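Long-range contacts in epidermin leader peptide processing serine protease EpiP (PDB 3QFH), which is a subtilisin-like serine endopeptidase that probably matures the lantibiotic epidermin by cutting away its leader peptide: residues Thr79-Cys83 / Gly236-Ile240; Leu213-Ser217 / Glu256-Leu260. All blocks are in the same frame, centred on the assembly; numbering follows the deposited sequence.

Contact 1 (Thr79-Cys83 / Gly236-Ile240)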
# COMPACT_ATOMS: atom_id res chain seq x y z
N THR A 79 -10.86 -0.04 19.28
CA THR A 79 -10.36 0.29 17.95
C THR A 79 -10.12 1.79 17.92
O THR A 79 -10.98 2.55 18.37
CB THR A 79 -11.40 -0.04 16.88
OG1 THR A 79 -11.95 -1.35 17.12
CG2 THR A 79 -10.80 0.05 15.48
N CYS A 80 -8.98 2.24 17.41
CA CYS A 80 -8.71 3.70 17.35
C CYS A 80 -8.38 4.22 15.95
O CYS A 80 -8.22 3.44 15.01
CB CYS A 80 -7.62 4.07 18.34
SG CYS A 80 -8.15 3.94 20.08
N SER A 81 -8.31 5.55 15.82
CA SER A 81 -8.01 6.23 14.53
C SER A 81 -6.52 6.54 14.33
O SER A 81 -6.06 7.68 14.48
CB SER A 81 -8.84 7.51 14.39
OG SER A 81 -10.22 7.21 14.31
N THR A 82 -5.79 5.48 13.97
CA THR A 82 -4.35 5.52 13.73
C THR A 82 -3.95 6.01 12.32
O THR A 82 -2.92 6.67 12.15
CB THR A 82 -3.72 4.12 14.01
OG1 THR A 82 -2.49 4.00 13.29
CG2 THR A 82 -4.66 3.00 13.56
N CYS A 83 -4.77 5.68 11.32
CA CYS A 83 -4.51 6.07 9.93
C CYS A 83 -4.40 7.58 9.76
O CYS A 83 -3.35 8.10 9.37
CB CYS A 83 -5.59 5.52 9.01
SG CYS A 83 -5.73 3.71 9.04
N GLY A 236 -0.50 4.20 4.90
CA GLY A 236 0.35 4.11 6.05
C GLY A 236 -0.45 4.55 7.24
O GLY A 236 -1.58 5.03 7.11
N SER A 237 0.12 4.37 8.42
CA SER A 237 -0.52 4.81 9.63
C SER A 237 0.51 4.72 10.73
O SER A 237 1.39 3.86 10.71
CB SER A 237 -1.71 3.93 9.99
OG SER A 237 -1.25 2.67 10.44
N TYR A 238 0.40 5.61 11.69
CA TYR A 238 1.27 5.58 12.82
C TYR A 238 0.46 4.90 13.89
O TYR A 238 -0.62 5.36 14.26
CB TYR A 238 1.72 6.97 13.21
CG TYR A 238 2.55 7.60 12.13
CD1 TYR A 238 3.91 7.33 12.05
CD2 TYR A 238 1.99 8.43 11.18
CE1 TYR A 238 4.69 7.88 11.06
CE2 TYR A 238 2.77 9.00 10.18
CZ TYR A 238 4.12 8.71 10.13
OH TYR A 238 4.91 9.25 9.14
N ILE A 239 0.99 3.78 14.37
CA ILE A 239 0.29 2.96 15.33
C ILE A 239 1.02 2.96 16.67
O ILE A 239 2.25 3.01 16.71
CB ILE A 239 0.16 1.52 14.75
CG1 ILE A 239 -0.87 0.70 15.51
CG2 ILE A 239 1.53 0.82 14.69
CD1 ILE A 239 -1.17 -0.61 14.85
N ILE A 240 0.25 2.94 17.75
CA ILE A 240 0.78 2.89 19.09
C ILE A 240 0.74 1.44 19.59
O ILE A 240 -0.29 0.77 19.47
CB ILE A 240 -0.04 3.78 20.08
CG1 ILE A 240 -0.06 5.24 19.61
CG2 ILE A 240 0.53 3.69 21.48
CD1 ILE A 240 -0.97 6.14 20.41
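Thr82 leans across to strand 237-241, and its side chain makes the polar link between the two segments. Its CB sits 3.3 Å from Tyr238 O, already close to the strand backbone. From there OG1 is set opposite the backbone N (chi1 157°), so that it donates a hydrogen bond to Tyr238 O, with a short OG1 to O distance of 2.5 Å. The approach is from above the carbonyl plane, 66° out of it, rather than along a lone pair. The same carbonyl oxygen also accepts from Arg295. A second, weak bond reaches Thr82 OG1 from Ser237 OG, 3.4 Å away, and OG1 also comes within 3.6 Å of Ile239 CA. The other branch, CG2, packs on Leu213 of helix 213-225.

Next along the chain, Cys83 meets the strand with its backbone: its CA rests 3.5 Å from Ser237 CB, while SG comes no nearer than 4.1 Å, to the same CB. The Tyr238 hydroxyl bonds to Asp281 and Asn330. Residues 79-83 follow strand 73-78, the last long strand of the propeptide region. No main-chain hydrogen bond joins them to 236-240. A side-chain hydroxyl, rather than sheet pairing, fastens this loop to the strand, whose own main-chain bonds at Ser237 and Ile239 are taken by strand 302-306.

Contact 2 (Leu213-Ser217 / Glu256-Leu260)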
# COMPACT_ATOMS: atom_id res chain seq x y z
N LEU A 213 -7.62 -0.46 9.99
CA LEU A 213 -6.48 -1.33 9.71
C LEU A 213 -6.93 -2.78 9.56
O LEU A 213 -6.31 -3.55 8.84
CB LEU A 213 -5.36 -1.19 10.76
CG LEU A 213 -4.56 0.12 10.71
CD1 LEU A 213 -3.51 0.14 11.82
CD2 LEU A 213 -3.89 0.32 9.37
N LEU A 214 -8.02 -3.14 10.23
CA LEU A 214 -8.57 -4.47 10.08
C LEU A 214 -9.08 -4.73 8.66
O LEU A 214 -9.02 -5.86 8.20
CB LEU A 214 -9.68 -4.74 11.09
CG LEU A 214 -9.21 -4.84 12.55
CD1 LEU A 214 -10.43 -5.03 13.46
CD2 LEU A 214 -8.23 -5.96 12.74
N TRP A 215 -9.60 -3.70 7.98
CA TRP A 215 -10.09 -3.90 6.61
C TRP A 215 -8.90 -4.11 5.70
O TRP A 215 -8.92 -4.97 4.80
CB TRP A 215 -10.91 -2.71 6.07
CG TRP A 215 -12.04 -2.20 6.95
CD1 TRP A 215 -12.64 -2.84 7.98
CD2 TRP A 215 -12.79 -0.99 6.75
NE1 TRP A 215 -13.65 -2.07 8.50
CE2 TRP A 215 -13.78 -0.94 7.75
CE3 TRP A 215 -12.69 0.06 5.83
CZ2 TRP A 215 -14.67 0.13 7.87
CZ3 TRP A 215 -13.58 1.13 5.95
CH2 TRP A 215 -14.56 1.15 6.97
N VAL A 216 -7.84 -3.35 5.95
CA VAL A 216 -6.60 -3.48 5.19
C VAL A 216 -6.03 -4.89 5.34
O VAL A 216 -5.61 -5.49 4.34
CB VAL A 216 -5.54 -2.47 5.64
CG1 VAL A 216 -4.21 -2.71 4.88
CG2 VAL A 216 -6.04 -1.01 5.42
N SER A 217 -6.03 -5.41 6.57
CA SER A 217 -5.53 -6.73 6.86
C SER A 217 -6.34 -7.78 6.12
O SER A 217 -5.77 -8.68 5.53
CB SER A 217 -5.53 -7.00 8.35
OG SER A 217 -4.67 -6.08 9.01
N GLU A 256 -4.63 -4.52 16.13
CA GLU A 256 -4.45 -4.07 14.77
C GLU A 256 -3.04 -4.36 14.29
O GLU A 256 -2.85 -4.78 13.17
CB GLU A 256 -4.73 -2.57 14.62
CG GLU A 256 -6.18 -2.19 14.47
CD GLU A 256 -7.01 -2.28 15.73
OE1 GLU A 256 -6.44 -2.37 16.86
OE2 GLU A 256 -8.25 -2.23 15.57
N TYR A 257 -2.06 -4.07 15.14
CA TYR A 257 -0.66 -4.30 14.80
C TYR A 257 -0.46 -5.77 14.41
O TYR A 257 0.05 -6.10 13.33
CB TYR A 257 0.27 -3.92 15.96
CG TYR A 257 1.72 -4.03 15.59
CD1 TYR A 257 2.43 -2.93 15.14
CD2 TYR A 257 2.37 -5.27 15.62
CE1 TYR A 257 3.77 -3.05 14.75
CE2 TYR A 257 3.70 -5.39 15.26
CZ TYR A 257 4.39 -4.27 14.82
OH TYR A 257 5.70 -4.39 14.44
N ASP A 258 -0.90 -6.65 15.30
CA ASP A 258 -0.81 -8.09 15.09
C ASP A 258 -1.55 -8.52 13.85
O ASP A 258 -1.05 -9.35 13.11
CB ASP A 258 -1.39 -8.85 16.28
CG ASP A 258 -0.53 -8.74 17.54
OD1 ASP A 258 0.63 -8.30 17.43
OD2 ASP A 258 -1.02 -9.11 18.63
N ALA A 259 -2.74 -7.98 13.64
CA ALA A 259 -3.55 -8.36 12.48
C ALA A 259 -2.81 -8.03 11.20
O ALA A 259 -2.72 -8.87 10.29
CB ALA A 259 -4.89 -7.64 12.50
N LEU A 260 -2.27 -6.82 11.15
CA LEU A 260 -1.52 -6.34 9.98
C LEU A 260 -0.23 -7.13 9.72
O LEU A 260 0.03 -7.53 8.58
CB LEU A 260 -1.23 -4.84 10.11
CG LEU A 260 -0.67 -4.16 8.87
CD1 LEU A 260 -1.52 -4.48 7.61
CD2 LEU A 260 -0.58 -2.66 9.09
O HOH W 1 -8.83 -1.80 12.65
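Leu213 lays its CB across the CG of Glu256, 3.9 Å away, the two side chains crossing at about a right angle where two nearly parallel helices meet. Segments 213-217 and 256-260 run the same way, 14° between their axes and 9.0 Å apart, consistent with the small Ala259 and Ser217 at the interface. Ala259 is the shallow spot on one helix: Leu214 pushes CD2 onto its CB at 3.7 Å. Ser217 points its OG into the backbone at Leu260, 3.3 Å from N but at too poor an angle for a hydrogen bond. That hydroxyl bonds instead to Leu213 O at 3.0 Å, on the face opposite the one used by Ser217 N, so the carbonyl is gripped twice. Leu260 puts CD1 against Val216 CG1 at 4.2 Å and beside Ser217 OG. Glu256 bends at chi2 (74°), bringing its carboxylate beside Leu214; OE2 accepts from a water that in turn takes the N-H of Leu214, and OE1 is held by Asn77. Val53 of the propeptide region packs on both Leu214 and Ala259. A pair of parallel surface helices offering its flank to the propeptide's sheet is the classic propeptide-docking platform of subtilisins.

Overall arrangement
The centres of the two contacts lie about 10 Å apart, and they meet directly: Ser237 OG packs on Leu213 CD1 at 3.7 Å, and Thr79 CG2 on Glu256 OE2 at 3.4 Å. Contact 2 is fully buried and joins two helices of the protease itself, mostly through aliphatic packing with one water bridge. Contact 1 is only partly buried and smaller, 202 against 347 Å², and rests on hydroxyls and a carbonyl. It joins different elements, the loop after strand 73-78 and strand 237-241. The helix pair and the loop-strand contact are connected through Leu213 and Glu256, which both also touch Ile239.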